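Local atomic coordinates of metallo-beta-lactamase family protein (Thermus thermophilus, PDB entry 2ZO4), a protein that binds two zinc ions in a metallo-beta-lactamase fold and is probably a hydrolase, its substrate not established. Residues V33-R46 against T65-S79. Sequence-based numbering, arbitrary orientation.
With ZN (zinc ion), chain B; ZN (zinc ion), chain C.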
# COMPACT_ATOMS: atom_id res chain seq x y z
N VAL A 33 21.97 9.92 0.51
CA VAL A 33 21.34 8.79 -0.16
C VAL A 33 20.06 8.39 0.59
O VAL A 33 20.08 8.24 1.82
CB VAL A 33 22.29 7.55 -0.26
CG1 VAL A 33 21.60 6.40 -0.97
CG2 VAL A 33 23.59 7.91 -0.99
N ALA A 34 18.97 8.23 -0.15
CA ALA A 34 17.69 7.85 0.43
C ALA A 34 17.01 6.77 -0.39
O ALA A 34 17.17 6.71 -1.61
CB ALA A 34 16.78 9.06 0.54
N LEU A 35 16.25 5.92 0.29
CA LEU A 35 15.39 4.94 -0.37
C LEU A 35 13.92 5.22 -0.12
O LEU A 35 13.51 5.46 1.02
CB LEU A 35 15.72 3.52 0.09
CG LEU A 35 16.59 2.61 -0.78
CD1 LEU A 35 16.79 1.29 -0.05
CD2 LEU A 35 15.98 2.36 -2.15
N VAL A 36 13.13 5.19 -1.19
CA VAL A 36 11.68 5.15 -1.09
C VAL A 36 11.28 3.68 -1.16
O VAL A 36 11.43 3.03 -2.20
CB VAL A 36 11.00 5.98 -2.21
CG1 VAL A 36 9.48 5.87 -2.12
CG2 VAL A 36 11.43 7.44 -2.14
N ASP A 37 10.80 3.16 -0.02
CA ASP A 37 10.45 1.74 0.17
C ASP A 37 11.68 0.81 0.18
O ASP A 37 12.76 1.21 -0.27
CB ASP A 37 9.35 1.30 -0.80
CG ASP A 37 8.04 2.03 -0.57
OD1 ASP A 37 7.84 2.55 0.56
OD2 ASP A 37 7.20 2.11 -1.50
N THR A 38 11.52 -0.40 0.71
CA THR A 38 12.67 -1.21 1.13
C THR A 38 12.61 -2.70 0.81
O THR A 38 13.52 -3.44 1.18
CB THR A 38 12.92 -1.11 2.67
OG1 THR A 38 11.77 -1.61 3.37
CG2 THR A 38 13.19 0.32 3.09
N ALA A 39 11.55 -3.14 0.14
CA ALA A 39 11.27 -4.57 -0.04
C ALA A 39 11.19 -5.29 1.32
O ALA A 39 10.68 -4.73 2.29
CB ALA A 39 12.29 -5.23 -0.97
N LEU A 40 11.71 -6.51 1.39
CA LEU A 40 11.56 -7.34 2.59
C LEU A 40 12.65 -8.39 2.73
O LEU A 40 13.47 -8.58 1.82
CB LEU A 40 10.16 -8.00 2.62
CG LEU A 40 9.85 -9.21 1.74
CD1 LEU A 40 8.45 -9.72 2.05
CD2 LEU A 40 9.98 -8.90 0.24
N GLY A 41 12.66 -9.09 3.87
CA GLY A 41 13.74 -9.99 4.24
C GLY A 41 13.64 -11.38 3.66
O GLY A 41 13.33 -12.34 4.37
N THR A 42 13.88 -11.49 2.36
CA THR A 42 14.14 -12.78 1.73
C THR A 42 15.54 -12.70 1.16
O THR A 42 16.06 -11.60 0.97
CB THR A 42 13.14 -13.12 0.58
OG1 THR A 42 13.36 -12.25 -0.54
CG2 THR A 42 11.70 -13.01 1.05
N ARG A 43 16.16 -13.85 0.90
CA ARG A 43 17.49 -13.89 0.29
C ARG A 43 17.47 -13.25 -1.11
O ARG A 43 18.38 -12.48 -1.46
CB ARG A 43 18.01 -15.33 0.23
N ALA A 44 16.44 -13.56 -1.88
CA ALA A 44 16.29 -13.03 -3.24
C ALA A 44 16.07 -11.52 -3.27
O ALA A 44 16.60 -10.83 -4.14
CB ALA A 44 15.18 -13.76 -3.98
N ALA A 45 15.27 -11.01 -2.33
CA ALA A 45 15.00 -9.57 -2.26
C ALA A 45 16.21 -8.78 -1.75
O ALA A 45 16.58 -7.76 -2.34
CB ALA A 45 13.77 -9.29 -1.41
N ARG A 46 16.82 -9.25 -0.66
CA ARG A 46 18.04 -8.64 -0.11
C ARG A 46 19.17 -8.62 -1.13
O ARG A 46 19.87 -7.62 -1.27
CB ARG A 46 18.51 -9.39 1.13
CG ARG A 46 17.68 -9.20 2.38
CD ARG A 46 18.18 -10.12 3.48
NE ARG A 46 17.48 -9.93 4.75
CZ ARG A 46 17.86 -9.08 5.70
NH1 ARG A 46 18.93 -8.32 5.54
NH2 ARG A 46 17.15 -8.98 6.82
N THR A 65 18.49 7.63 4.81
CA THR A 65 17.09 8.05 4.94
C THR A 65 16.17 7.03 4.26
O THR A 65 16.41 6.63 3.12
CB THR A 65 16.83 9.46 4.34
OG1 THR A 65 17.72 10.40 4.93
CG2 THR A 65 15.38 9.92 4.60
N ILE A 66 15.14 6.62 4.98
CA ILE A 66 14.12 5.72 4.44
C ILE A 66 12.77 6.43 4.45
O ILE A 66 12.31 6.90 5.49
CB ILE A 66 14.02 4.40 5.25
CG1 ILE A 66 15.39 3.70 5.38
CG2 ILE A 66 12.95 3.47 4.64
CD1 ILE A 66 15.98 3.18 4.08
N LEU A 67 12.16 6.51 3.27
CA LEU A 67 10.81 7.05 3.13
C LEU A 67 9.84 5.93 2.76
O LEU A 67 9.95 5.35 1.68
CB LEU A 67 10.78 8.18 2.09
CG LEU A 67 11.77 9.34 2.28
CD1 LEU A 67 11.71 10.30 1.11
CD2 LEU A 67 11.53 10.08 3.59
N LEU A 68 8.90 5.63 3.66
CA LEU A 68 7.95 4.54 3.43
C LEU A 68 6.60 5.06 2.95
O LEU A 68 5.98 5.90 3.60
CB LEU A 68 7.75 3.70 4.69
CG LEU A 68 8.96 2.95 5.26
CD1 LEU A 68 8.57 2.17 6.52
CD2 LEU A 68 9.60 2.02 4.23
N THR A 69 6.14 4.53 1.81
CA THR A 69 4.81 4.86 1.31
C THR A 69 3.73 4.26 2.22
O THR A 69 2.73 4.91 2.51
CB THR A 69 4.60 4.40 -0.15
OG1 THR A 69 4.78 2.98 -0.24
CG2 THR A 69 5.59 5.11 -1.08
N HIS A 70 3.95 3.02 2.67
CA HIS A 70 3.03 2.33 3.57
C HIS A 70 3.65 1.10 4.25
O HIS A 70 4.81 0.75 4.00
CB HIS A 70 1.72 1.98 2.86
CG HIS A 70 1.88 1.09 1.66
ND1 HIS A 70 2.69 1.41 0.59
CD2 HIS A 70 1.28 -0.08 1.34
CE1 HIS A 70 2.61 0.46 -0.32
NE2 HIS A 70 1.76 -0.46 0.10
N HIS A 71 2.85 0.44 5.09
CA HIS A 71 3.30 -0.63 5.99
C HIS A 71 3.30 -2.03 5.39
O HIS A 71 3.71 -2.98 6.06
CB HIS A 71 2.40 -0.67 7.23
CG HIS A 71 1.05 -1.26 6.96
ND1 HIS A 71 0.01 -0.54 6.41
CD2 HIS A 71 0.57 -2.51 7.16
CE1 HIS A 71 -1.05 -1.32 6.28
NE2 HIS A 71 -0.73 -2.52 6.73
N HIS A 72 2.81 -2.19 4.16
CA HIS A 72 2.74 -3.52 3.56
C HIS A 72 4.15 -4.11 3.44
O HIS A 72 5.12 -3.37 3.22
CB HIS A 72 2.01 -3.51 2.20
CG HIS A 72 0.55 -3.18 2.31
ND1 HIS A 72 -0.22 -2.85 1.21
CD2 HIS A 72 -0.28 -3.13 3.38
CE1 HIS A 72 -1.46 -2.61 1.60
NE2 HIS A 72 -1.52 -2.77 2.91
N PRO A 73 4.28 -5.44 3.61
CA PRO A 73 5.59 -6.08 3.77
C PRO A 73 6.57 -5.82 2.61
O PRO A 73 7.76 -5.67 2.85
CB PRO A 73 5.25 -7.58 3.85
CG PRO A 73 3.87 -7.70 3.29
CD PRO A 73 3.18 -6.43 3.64
N ASP A 74 6.05 -5.75 1.39
CA ASP A 74 6.87 -5.48 0.20
C ASP A 74 7.48 -4.07 0.12
O ASP A 74 8.33 -3.81 -0.72
CB ASP A 74 6.08 -5.81 -1.08
CG ASP A 74 4.72 -5.12 -1.15
OD1 ASP A 74 4.03 -5.00 -0.11
OD2 ASP A 74 4.34 -4.69 -2.26
N HIS A 75 7.04 -3.18 1.01
CA HIS A 75 7.55 -1.80 1.04
C HIS A 75 8.26 -1.50 2.37
O HIS A 75 9.20 -0.72 2.42
CB HIS A 75 6.39 -0.81 0.83
CG HIS A 75 5.66 -1.00 -0.47
ND1 HIS A 75 5.88 -0.19 -1.57
CD2 HIS A 75 4.73 -1.90 -0.84
CE1 HIS A 75 5.11 -0.59 -2.56
NE2 HIS A 75 4.40 -1.62 -2.15
N TYR A 76 7.81 -2.18 3.42
CA TYR A 76 8.15 -1.87 4.80
C TYR A 76 9.11 -2.89 5.42
O TYR A 76 9.72 -2.63 6.46
CB TYR A 76 6.82 -1.80 5.56
CG TYR A 76 6.79 -1.75 7.07
CD1 TYR A 76 6.48 -0.57 7.74
CD2 TYR A 76 6.97 -2.90 7.83
CE1 TYR A 76 6.40 -0.53 9.14
CE2 TYR A 76 6.90 -2.87 9.22
CZ TYR A 76 6.61 -1.69 9.87
OH TYR A 76 6.53 -1.67 11.24
N GLY A 77 9.24 -4.04 4.76
CA GLY A 77 9.94 -5.21 5.32
C GLY A 77 11.38 -5.05 5.76
O GLY A 77 11.79 -5.62 6.77
N LEU A 78 12.17 -4.28 5.02
CA LEU A 78 13.57 -4.05 5.39
C LEU A 78 13.85 -2.75 6.15
O LEU A 78 15.01 -2.45 6.47
CB LEU A 78 14.50 -4.18 4.18
CG LEU A 78 14.78 -5.59 3.64
CD1 LEU A 78 15.74 -5.53 2.46
CD2 LEU A 78 15.34 -6.51 4.72
N SER A 79 12.81 -1.97 6.44
CA SER A 79 12.98 -0.66 7.09
C SER A 79 13.71 -0.74 8.43
O SER A 79 14.55 0.12 8.74
CB SER A 79 11.64 0.06 7.24
OG SER A 79 10.71 -0.68 8.00
ZN ZN B . 0.62 -2.18 -0.75
ZN ZN C . 3.00 -2.91 -2.93
O HOH W 1 19.82 10.64 3.31
O HOH W 2 1.84 -3.61 -1.47
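Asp37, the first residue after strand 32-36, reaches across to Thr69 and His75 and ties the first strand of a beta-alpha-beta unit to the zinc-binding loop and short helix that follow the second. The two strands run parallel up to this point; the ladder's last bond goes from Asp37 N to Leu67 O. Asp37 CB rests 3.8 Å from His75 O, and CG, anti to the carbonyl carbon and beside the backbone N (chi1 -64°), brings the carboxylate to Thr69 and His75. CG lies at the edge of the His75 ring. Asp37 OD1 takes Thr69 N through its syn lone pair at 2.9 Å, in a nearly straight bond (171°). Asp37 OD2 is gripped twice: Thr69 OG1 donates to its syn lone pair, while His75 ND1, 2.7 Å away, comes from above the carboxylate plane, which stands 83° from the ring. A short carboxylate suits this place because its two oxygens can serve a backbone amide, a hydroxyl and an imidazole together.

Thr69 OG1 also accepts from His70 ND1. Thr38 holds the backbone carbonyl of His75: its N and OG1 both donate to His75 O from the same face, and Thr38 CG2 packs 3.5 Å from Ile66 CG2. Leu78, branched and apolar, sets its CB 3.2 Å from Thr38 O and lays CD2 over the centre of the Arg46 guanidinium.

In the family's His-x-His-x-Asp-His motif, His70 and His72 bind one zinc with His171, Asp74 and His75 the other with His233; Asp190 and a water bind both. His75 NE2 meets its zinc at 2.1 Å; Asp37, together with that zinc, holds the ring's rotation, and as a second-shell carboxylate would be expected to make the imidazole a stronger metal ligand.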